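Local coordinates for protein kirola (Actinidia deliciosa, PDB 4IGV) that is a kiwifruit allergen of the ripening-related MLP family, related to PR-10 proteins, and probably binds small hydrophobic ligands in an internal cavity as its relatives do, at residues 18-23 / 142-147; 79-84 / 105-110; 118-123 / 127-132. All coordinates share one frame; numbering follows the deposited sequence. Where two conformers were deposited one is given.

Contact 1 (18-23 / 142-147); sequences IVFYEI and KDIETY
Ile144 meets Phe20 with both branches of its side chain and Ile23 with CG2 alone. Its CG2 methyl lies 3.9 Å from Phe20 CD1 and reaches Ile23 CD1 at 3.8 Å, so one methyl serves two partners. The other branch ends in Ile144 CD1, 4.0 Å from Phe20 CE1, and is almost as near to CZ. CG2 comes to the ring obliquely; Ile144 lies roughly perpendicular to the Phe20 side chain but runs antiparallel to that of Ile23. CG of Phe20 is roughly anti to the backbone N (chi1 -158°), which swings the CD1–CE1 side across to Ile144 although the CB bond does not aim there. The backbones stay well apart, 7.8 Å between Phe20 CA and Ile144 CA, and side chains alone bridge helix 17-25 and the C-terminal end of helix 131-145. Ile31 of helix 30-34 touches both Ile23 and Ile144, while Val105 of the sheet packs on Phe20 and Phe24 meets its ring. Just beyond, Thr146 leaves helical geometry, its OG1 hydrogen-bonded to Lys142 O at 2.7 Å. In the Bet v 1 fold the long C-terminal helix runs beside the V of two short helices, and this junction joins them. Being wholly apolar and buried, the contact depends on shape and exclusion of water, with none of the directional constraint of polar bonds.

Contact 2 (79-84 / 105-110); sequences ETKSVT and VDTKGE
A G1 beta bulge, in which Lys81 and Ser82 both face Asp77, opens strand 82-88, and here the strand begins its antiparallel pairing with the end of strand 96-107. Lys81 has the positive phi and psi of the bulge, and its carbonyl turns to the neighbouring strand: Val105 N donates to Lys81 O at 2.9 Å with an N-H...O angle of 157°. Beside this bond, Lys81 CB rests 4.0 Å from Val105 CB. The lysine chain then runs extended alongside strand 96-107 as far as CE and bends at its last torsion (chi4 58°), leaving NZ near Thr107. There it passes the threonine side chain almost perpendicularly, Lys81 CD lying 3.8 Å from Thr107 CG2. Lys81 NZ is modelled as a donor to Thr107 OG1, but this bond is doubtful because the hydroxyl is placed too close to a neighbour. A water sits between Lys81 NZ and the backbone of strand 96-107: it donates to Val105 O at 2.7 Å, accepts from Thr107 N at 3.2 Å and receives a weak bond from Lys81 NZ. It thus satisfies Val105 O and Thr107 N, which make no backbone bond to 79-84. Thr80 O, close to Val105 O, is instead bound by Gln104 NE2. Helix 17-25 lies against this corner, with Tyr21 touching both Lys81 and Val105; strand 65-77 flanks strand 82-88, and strand 112-122 pairs with 96-107 at Asp106, through Ser113.

Contact 3 (118-123 / 127-132); sequences FHYEKL and VEEPNT
The turn from the last strand, 112-122, into the long C-terminal helix 131-145 folds back on itself here, residues 127-130 running nearly antiparallel to the strand. Lys122, Glu129 and Tyr120 hold it by polar bonds. With its chain extended beyond CG, Lys122 lies alongside Val127, the two side chains pointing opposite ways, its CB 3.9 Å from Val127 CB. Its ammonium ends between two acceptors: a salt bridge of 2.7 Å joins Lys122 NZ to Glu129 OE2, met on the syn side 24° out of the carboxylate plane, and Lys122 NZ donates to Val127 O at 3.0 Å, almost in line with the carbonyl. A weak bond to Glu125 O adds a third acceptor. Glu129 bends sharply at chi2 (-24°), curling the carboxylate back to the strand, where Tyr120 OH donates to Glu129 OE1 at 2.6 Å through the anti lone pair. Both carboxylate oxygens are therefore gripped, which fixes the rotation of the group, and the ammonium and phenol would be expected to favour its ionised form. Pro130 lies over one face of the Tyr120 ring, a CH-pi contact with Pro130 CD 3.8 Å from the centroid and 29° off the ring normal. Further along, Pro130 CG touches Phe118 CD2 at 3.8 Å, and Pro130 O lies in plane at the edge of the Phe118 ring. Tyr96 packs against Tyr120, Val127 and Pro130, and its hydroxyl is hydrogen-bonded to Glu128 O. Pro130 is the centre of an inverse gamma turn and stands at the N-cap position; by this connection, in the Bet v 1 fold, the last strand passes to the long C-terminal helix lying against the curved sheet.

Overall arrangement
Contacts 1 and 3 hold opposite ends of helix 131-145, their centres about 25 Å apart: contact 3 ties its N-terminal approach to strand 112-122, and contact 1 its C-terminal end to helix 17-25. Contact 1 is buried and purely apolar. Contacts 2 and 3 are only partly buried and bring in lysines, in one a lysine near a hydroxyl of uncertain position and weakly bonded to a water, in the other a lysine in a salt bridge with a carboxylate. Contacts 1 and 2 touch directly, through a probable hydrogen bond of 2.8 Å between Tyr21 OH and Ser82 O. Contacts 2 and 3 share the sheet through neighbouring strands 96-107 and 112-122 without touching.

Contact 1 (18-23 / 142-147)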
loop_
_atom_site.group_PDB
_atom_site.type_symbol
_atom_site.label_atom_id
_atom_site.label_comp_id
_atom_site.label_asym_id
_atom_site.label_seq_id
_atom_site.Cartn_x
_atom_site.Cartn_y
_atom_site.Cartn_z
ATOM N N ILE A 18 3.318 -10.724 -11.421
ATOM C CA ILE A 18 2.339 -11.687 -10.895
ATOM C C ILE A 18 2.586 -11.927 -9.426
ATOM O O ILE A 18 1.656 -12.001 -8.604
ATOM C CB ILE A 18 2.301 -12.970 -11.702
ATOM C CG1 ILE A 18 1.879 -12.719 -13.155
ATOM C CG2 ILE A 18 1.305 -13.999 -11.050
ATOM C CD1 ILE A 18 2.226 -13.928 -14.146
ATOM N N VAL A 19 3.847 -12.047 -9.053
ATOM C CA VAL A 19 4.210 -12.251 -7.664
ATOM C C VAL A 19 3.925 -10.994 -6.819
ATOM O O VAL A 19 3.404 -11.088 -5.722
ATOM C CB VAL A 19 5.657 -12.697 -7.554
ATOM C CG1 VAL A 19 5.965 -13.010 -6.129
ATOM C CG2 VAL A 19 5.892 -13.927 -8.433
ATOM N N PHE A 20 4.130 -9.814 -7.372
ATOM C CA PHE A 20 3.863 -8.603 -6.637
ATOM C C PHE A 20 2.395 -8.500 -6.310
ATOM O O PHE A 20 1.989 -8.180 -5.203
ATOM C CB PHE A 20 4.327 -7.413 -7.483
ATOM C CG PHE A 20 4.590 -6.199 -6.685
ATOM C CD1 PHE A 20 5.858 -5.906 -6.252
ATOM C CD2 PHE A 20 3.534 -5.351 -6.303
ATOM C CE1 PHE A 20 6.129 -4.755 -5.512
ATOM C CE2 PHE A 20 3.757 -4.200 -5.559
ATOM C CZ PHE A 20 5.073 -3.907 -5.123
ATOM N N TYR A 21 1.549 -8.789 -7.306
ATOM C CA TYR A 21 0.120 -8.780 -7.034
ATOM C C TYR A 21 -0.316 -9.867 -6.064
ATOM O O TYR A 21 -1.175 -9.625 -5.224
ATOM C CB TYR A 21 -0.696 -8.839 -8.327
ATOM C CG TYR A 21 -2.174 -8.522 -8.097
ATOM C CD1 TYR A 21 -2.596 -7.291 -7.645
ATOM C CD2 TYR A 21 -3.125 -9.473 -8.273
ATOM C CE1 TYR A 21 -3.956 -7.026 -7.419
ATOM C CE2 TYR A 21 -4.454 -9.274 -8.088
ATOM C CZ TYR A 21 -4.898 -8.059 -7.639
ATOM O OH TYR A 21 -6.252 -7.819 -7.445
ATOM N N GLU A 22 0.257 -11.033 -6.164
ATOM C CA GLU A 22 -0.000 -12.123 -5.205
ATOM C C GLU A 22 0.219 -11.610 -3.791
ATOM O O GLU A 22 -0.577 -11.896 -2.859
ATOM C CB GLU A 22 0.977 -13.286 -5.477
ATOM C CG GLU A 22 0.987 -14.432 -4.406
ATOM C CD GLU A 22 -0.215 -15.251 -4.608
ATOM O OE1 GLU A 22 -0.998 -14.953 -5.586
ATOM O OE2 GLU A 22 -0.287 -16.280 -3.858
ATOM N N ILE A 23 1.327 -10.915 -3.589
ATOM C CA ILE A 23 1.653 -10.380 -2.267
ATOM C C ILE A 23 0.596 -9.396 -1.814
ATOM O O ILE A 23 0.075 -9.468 -0.707
ATOM C CB ILE A 23 3.070 -9.764 -2.214
ATOM C CG1 ILE A 23 4.081 -10.871 -2.465
ATOM C CG2 ILE A 23 3.277 -8.967 -0.885
ATOM C CD1 ILE A 23 5.496 -10.314 -2.820
ATOM N N LYS A 142 10.638 -1.460 -3.694
ATOM C CA LYS A 142 12.027 -1.789 -4.004
ATOM C C LYS A 142 12.572 -2.911 -3.126
ATOM O O LYS A 142 13.333 -3.771 -3.613
ATOM C CB LYS A 142 12.889 -0.531 -3.931
ATOM C CG LYS A 142 12.585 0.472 -5.044
ATOM C CD LYS A 142 13.318 1.761 -4.861
ATOM C CE LYS A 142 12.898 2.779 -5.881
ATOM N NZ LYS A 142 13.637 4.054 -5.639
ATOM N N ASP A 143 12.128 -2.928 -1.868
ATOM C CA ASP A 143 12.513 -4.026 -0.967
ATOM C C ASP A 143 11.939 -5.347 -1.468
ATOM O O ASP A 143 12.649 -6.340 -1.433
ATOM C CB ASP A 143 12.073 -3.736 0.440
ATOM C CG ASP A 143 12.943 -2.719 1.138
ATOM O OD1 ASP A 143 14.067 -2.409 0.664
ATOM O OD2 ASP A 143 12.546 -2.197 2.199
ATOM N N ILE A 144 10.682 -5.324 -1.942
ATOM C CA ILE A 144 10.088 -6.569 -2.437
ATOM C C ILE A 144 10.820 -7.028 -3.679
ATOM O O ILE A 144 11.165 -8.204 -3.828
ATOM C CB ILE A 144 8.595 -6.392 -2.691
ATOM C CG1 ILE A 144 7.831 -6.173 -1.394
ATOM C CG2 ILE A 144 8.059 -7.566 -3.526
ATOM C CD1 ILE A 144 6.386 -5.621 -1.598
ATOM N N GLU A 145 11.043 -6.114 -4.618
ATOM C CA GLU A 145 11.654 -6.514 -5.896
ATOM C C GLU A 145 13.050 -7.043 -5.765
ATOM O O GLU A 145 13.494 -7.835 -6.584
ATOM C CB GLU A 145 11.536 -5.362 -6.929
ATOM C CG GLU A 145 12.460 -4.279 -6.747
ATOM C CD GLU A 145 12.288 -3.100 -7.780
ATOM O OE1 GLU A 145 12.367 -3.361 -8.949
ATOM O OE2 GLU A 145 11.942 -1.979 -7.314
ATOM N N THR A 146 13.767 -6.641 -4.714
ATOM C CA THR A 146 15.149 -7.019 -4.523
ATOM C C THR A 146 15.292 -8.088 -3.428
ATOM O O THR A 146 16.439 -8.436 -3.087
ATOM C CB THR A 146 16.045 -5.824 -4.155
ATOM O OG1 THR A 146 15.593 -5.189 -2.957
ATOM C CG2 THR A 146 16.098 -4.822 -5.291
ATOM N N TYR A 147 14.188 -8.610 -2.897
ATOM C CA TYR A 147 14.255 -9.564 -1.798
ATOM C C TYR A 147 14.918 -10.865 -2.239
ATOM O O TYR A 147 14.556 -11.425 -3.257
ATOM C CB TYR A 147 12.842 -9.844 -1.288
ATOM C CG TYR A 147 12.822 -10.776 -0.111
ATOM C CD1 TYR A 147 13.206 -10.341 1.145
ATOM C CD2 TYR A 147 12.306 -12.043 -0.236
ATOM C CE1 TYR A 147 13.161 -11.177 2.230
ATOM C CE2 TYR A 147 12.266 -12.912 0.852
ATOM C CZ TYR A 147 12.695 -12.478 2.080
ATOM O OH TYR A 147 12.641 -13.318 3.172
#

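Contact 2 (79-84 / 105-110)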
loop_
_atom_site.group_PDB
_atom_site.type_symbol
_atom_site.label_atom_id
_atom_site.label_comp_id
_atom_site.label_asym_id
_atom_site.label_seq_id
_atom_site.Cartn_x
_atom_site.Cartn_y
_atom_site.Cartn_z
ATOM N N GLU A 79 -8.430 -8.605 -13.076
ATOM C CA GLU A 79 -7.979 -8.499 -14.471
ATOM C C GLU A 79 -6.898 -7.466 -14.644
ATOM O O GLU A 79 -5.936 -7.683 -15.410
ATOM C CB GLU A 79 -9.166 -8.238 -15.405
ATOM C CG GLU A 79 -8.810 -8.073 -16.823
ATOM C CD GLU A 79 -8.352 -9.364 -17.434
ATOM O OE1 GLU A 79 -9.070 -10.404 -17.255
ATOM O OE2 GLU A 79 -7.310 -9.317 -18.120
ATOM N N THR A 80 -7.018 -6.337 -13.960
ATOM C CA THR A 80 -6.040 -5.305 -14.016
ATOM C C THR A 80 -5.020 -5.376 -12.874
ATOM O O THR A 80 -4.152 -4.507 -12.713
ATOM C CB THR A 80 -6.729 -3.939 -13.914
ATOM O OG1 THR A 80 -7.400 -3.784 -12.667
ATOM C CG2 THR A 80 -7.711 -3.714 -15.093
ATOM N N LYS A 81 -5.090 -6.433 -12.054
ATOM C CA LYS A 81 -4.211 -6.631 -10.931
ATOM C C LYS A 81 -4.199 -5.404 -9.998
ATOM O O LYS A 81 -3.145 -4.825 -9.721
ATOM C CB LYS A 81 -2.818 -7.060 -11.374
ATOM C CG LYS A 81 -2.768 -8.296 -12.193
ATOM C CD LYS A 81 -1.315 -8.641 -12.520
ATOM C CE LYS A 81 -1.199 -9.859 -13.457
ATOM N NZ LYS A 81 -1.917 -9.681 -14.750
ATOM N N SER A 82 -5.388 -4.996 -9.579
ATOM C CA SER A 82 -5.548 -3.854 -8.707
ATOM C C SER A 82 -6.192 -4.223 -7.388
ATOM O O SER A 82 -7.073 -5.098 -7.336
ATOM C CB SER A 82 -6.392 -2.794 -9.432
ATOM O OG SER A 82 -6.482 -1.606 -8.682
ATOM N N VAL A 83 -5.763 -3.542 -6.342
ATOM C CA VAL A 83 -6.371 -3.684 -5.012
ATOM C C VAL A 83 -6.413 -2.305 -4.390
ATOM O O VAL A 83 -5.469 -1.512 -4.526
ATOM C CB VAL A 83 -5.693 -4.760 -4.172
ATOM C CG1 VAL A 83 -4.201 -4.503 -4.051
ATOM C CG2 VAL A 83 -6.397 -4.884 -2.759
ATOM N N THR A 84 -7.562 -1.972 -3.804
ATOM C CA THR A 84 -7.807 -0.687 -3.185
ATOM C C THR A 84 -8.021 -0.849 -1.677
ATOM O O THR A 84 -8.897 -1.596 -1.236
ATOM C CB THR A 84 -9.035 0.011 -3.768
ATOM O OG1 THR A 84 -8.856 0.168 -5.185
ATOM C CG2 THR A 84 -9.289 1.366 -3.127
ATOM N N VAL A 105 -0.829 -3.396 -10.705
ATOM C CA VAL A 105 0.363 -4.038 -11.275
ATOM C C VAL A 105 0.129 -4.322 -12.753
ATOM O O VAL A 105 -0.851 -4.952 -13.125
ATOM C CB VAL A 105 0.700 -5.359 -10.531
ATOM C CG1 VAL A 105 2.053 -5.917 -11.091
ATOM C CG2 VAL A 105 0.777 -5.094 -9.018
ATOM N N ASP A 106 1.021 -3.831 -13.606
ATOM C CA ASP A 106 0.987 -4.134 -15.008
ATOM C C ASP A 106 1.940 -5.252 -15.298
ATOM O O ASP A 106 3.146 -5.112 -15.046
ATOM C CB ASP A 106 1.443 -2.942 -15.800
ATOM C CG ASP A 106 0.442 -1.868 -15.852
ATOM O OD1 ASP A 106 -0.786 -2.148 -15.787
ATOM O OD2 ASP A 106 0.885 -0.697 -16.020
ATOM N N THR A 107 1.411 -6.354 -15.807
ATOM C CA THR A 107 2.212 -7.452 -16.271
ATOM C C THR A 107 1.750 -7.683 -17.682
ATOM O O THR A 107 0.892 -8.523 -17.901
ATOM C CB THR A 107 1.929 -8.711 -15.434
ATOM O OG1 THR A 107 0.565 -9.147 -15.637
ATOM C CG2 THR A 107 2.134 -8.435 -13.984
ATOM N N LYS A 108 2.249 -6.897 -18.631
ATOM C CA LYS A 108 1.885 -7.130 -20.025
ATOM C C LYS A 108 2.625 -8.377 -20.513
ATOM O O LYS A 108 2.112 -9.161 -21.320
ATOM C CB LYS A 108 2.192 -5.902 -20.890
ATOM C CG LYS A 108 1.278 -4.680 -20.620
ATOM C CD LYS A 108 -0.215 -5.036 -20.631
ATOM C CE LYS A 108 -1.097 -3.827 -20.971
ATOM N NZ LYS A 108 -2.569 -4.098 -20.859
ATOM N N GLY A 109 3.816 -8.582 -19.967
ATOM C CA GLY A 109 4.675 -9.678 -20.384
ATOM C C GLY A 109 6.039 -9.080 -20.642
ATOM O O GLY A 109 7.035 -9.457 -20.007
ATOM N N GLU A 110 6.075 -8.124 -21.564
ATOM C CA GLU A 110 7.295 -7.385 -21.825
ATOM C C GLU A 110 7.953 -6.959 -20.504
ATOM O O GLU A 110 9.034 -7.440 -20.109
ATOM C CB GLU A 110 6.966 -6.164 -22.687
ATOM C CG GLU A 110 8.197 -5.394 -23.147
ATOM C CD GLU A 110 7.861 -4.206 -24.037
ATOM O OE1 GLU A 110 6.800 -3.575 -23.837
ATOM O OE2 GLU A 110 8.672 -3.909 -24.933
HETATM O O HOH W 1 -1.698 -6.431 -15.223
#

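Contact 3 (118-123 / 127-132)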
loop_
_atom_site.group_PDB
_atom_site.type_symbol
_atom_site.label_atom_id
_atom_site.label_comp_id
_atom_site.label_asym_id
_atom_site.label_seq_id
_atom_site.Cartn_x
_atom_site.Cartn_y
_atom_site.Cartn_z
ATOM N N PHE A 118 -2.793 7.488 -4.493
ATOM C CA PHE A 118 -3.452 7.939 -3.281
ATOM C C PHE A 118 -4.566 8.891 -3.647
ATOM O O PHE A 118 -4.375 9.777 -4.462
ATOM C CB PHE A 118 -2.525 8.717 -2.359
ATOM C CG PHE A 118 -1.296 7.995 -1.872
ATOM C CD1 PHE A 118 -1.129 6.629 -1.901
ATOM C CD2 PHE A 118 -0.283 8.755 -1.276
ATOM C CE1 PHE A 118 0.021 6.046 -1.391
ATOM C CE2 PHE A 118 0.885 8.158 -0.773
ATOM C CZ PHE A 118 0.992 6.824 -0.803
ATOM N N HIS A 119 -5.736 8.706 -3.040
ATOM C CA HIS A 119 -6.808 9.697 -3.118
ATOM C C HIS A 119 -7.116 10.053 -1.681
ATOM O O HIS A 119 -7.410 9.178 -0.859
ATOM C CB HIS A 119 -8.070 9.118 -3.746
ATOM C CG HIS A 119 -7.960 8.836 -5.205
ATOM N ND1 HIS A 119 -8.091 9.839 -6.149
ATOM C CD2 HIS A 119 -7.807 7.686 -5.899
ATOM C CE1 HIS A 119 -7.925 9.325 -7.358
ATOM N NE2 HIS A 119 -7.759 8.023 -7.239
ATOM N N TYR A 120 -7.078 11.329 -1.348
ATOM C CA TYR A 120 -7.214 11.715 0.048
ATOM C C TYR A 120 -7.933 13.041 0.174
ATOM O O TYR A 120 -8.047 13.834 -0.782
ATOM C CB TYR A 120 -5.820 11.836 0.721
ATOM C CG TYR A 120 -4.826 12.723 0.008
ATOM C CD1 TYR A 120 -4.783 14.094 0.273
ATOM C CD2 TYR A 120 -3.991 12.226 -0.972
ATOM C CE1 TYR A 120 -3.933 14.903 -0.404
ATOM C CE2 TYR A 120 -3.137 13.029 -1.641
ATOM C CZ TYR A 120 -3.107 14.356 -1.353
ATOM O OH TYR A 120 -2.258 15.263 -1.986
ATOM N N GLU A 121 -8.430 13.274 1.379
ATOM C CA GLU A 121 -8.982 14.575 1.740
ATOM C C GLU A 121 -8.361 14.991 3.054
ATOM O O GLU A 121 -8.467 14.248 4.039
ATOM C CB GLU A 121 -10.505 14.547 1.834
ATOM C CG GLU A 121 -11.047 15.943 2.203
ATOM C CD GLU A 121 -12.533 16.068 2.370
ATOM O OE1 GLU A 121 -13.290 15.196 1.910
ATOM O OE2 GLU A 121 -12.929 17.071 2.992
ATOM N N LYS A 122 -7.723 16.174 3.058
ATOM C CA LYS A 122 -7.052 16.704 4.242
ATOM C C LYS A 122 -8.060 17.221 5.243
ATOM O O LYS A 122 -9.115 17.699 4.839
ATOM C CB LYS A 122 -6.151 17.868 3.882
ATOM C CG LYS A 122 -5.090 17.598 2.834
ATOM C CD LYS A 122 -4.441 18.927 2.469
ATOM C CE LYS A 122 -3.402 18.808 1.425
ATOM N NZ LYS A 122 -2.838 20.172 1.221
ATOM N N LEU A 123 -7.720 17.169 6.529
ATOM C CA LEU A 123 -8.609 17.787 7.542
ATOM C C LEU A 123 -8.538 19.321 7.532
ATOM O O LEU A 123 -9.530 19.971 7.893
ATOM C CB LEU A 123 -8.302 17.250 8.947
ATOM C CG LEU A 123 -8.706 15.804 9.221
ATOM C CD1 LEU A 123 -8.065 15.314 10.541
ATOM C CD2 LEU A 123 -10.225 15.657 9.237
ATOM N N VAL A 127 -2.369 20.911 6.014
ATOM C CA VAL A 127 -1.882 19.546 6.098
ATOM C C VAL A 127 -1.027 19.283 4.864
ATOM O O VAL A 127 -1.360 19.712 3.770
ATOM C CB VAL A 127 -3.031 18.520 6.195
ATOM C CG1 VAL A 127 -2.534 17.077 5.876
ATOM C CG2 VAL A 127 -3.686 18.587 7.573
ATOM N N GLU A 128 0.087 18.599 5.048
ATOM C CA GLU A 128 1.014 18.372 3.945
ATOM C C GLU A 128 0.450 17.354 2.962
ATOM O O GLU A 128 -0.386 16.509 3.348
ATOM C CB GLU A 128 2.354 17.868 4.488
ATOM C CG GLU A 128 3.081 18.834 5.396
ATOM C CD GLU A 128 4.494 18.382 5.774
ATOM O OE1 GLU A 128 4.924 17.294 5.326
ATOM O OE2 GLU A 128 5.182 19.123 6.515
ATOM N N GLU A 129 0.865 17.421 1.699
ATOM C CA GLU A 129 0.628 16.307 0.778
ATOM C C GLU A 129 1.452 15.101 1.309
ATOM O O GLU A 129 2.519 15.272 1.908
ATOM C CB GLU A 129 1.024 16.591 -0.672
ATOM C CG GLU A 129 0.454 17.797 -1.397
ATOM C CD GLU A 129 -0.855 18.319 -0.868
ATOM O OE1 GLU A 129 -1.839 17.552 -0.830
ATOM O OE2 GLU A 129 -0.907 19.549 -0.547
ATOM N N PRO A 130 0.960 13.878 1.093
ATOM C CA PRO A 130 1.561 12.664 1.680
ATOM C C PRO A 130 2.787 12.153 0.932
ATOM O O PRO A 130 2.920 10.939 0.613
ATOM C CB PRO A 130 0.400 11.674 1.664
ATOM C CG PRO A 130 -0.433 12.106 0.521
ATOM C CD PRO A 130 -0.344 13.602 0.471
ATOM N N ASN A 131 3.746 13.042 0.693
ATOM C CA ASN A 131 4.957 12.622 -0.012
ATOM C C ASN A 131 5.772 11.590 0.747
ATOM O O ASN A 131 6.298 10.667 0.154
ATOM C CB ASN A 131 5.830 13.844 -0.373
ATOM C CG ASN A 131 5.171 14.689 -1.449
ATOM O OD1 ASN A 131 5.047 14.249 -2.600
ATOM N ND2 ASN A 131 4.710 15.849 -1.084
ATOM N N THR A 132 5.848 11.733 2.058
ATOM C CA THR A 132 6.632 10.818 2.854
ATOM C C THR A 132 6.026 9.425 2.777
ATOM O O THR A 132 6.733 8.435 2.686
ATOM C CB THR A 132 6.740 11.288 4.336
ATOM O OG1 THR A 132 7.430 12.561 4.377
ATOM C CG2 THR A 132 7.500 10.293 5.163
#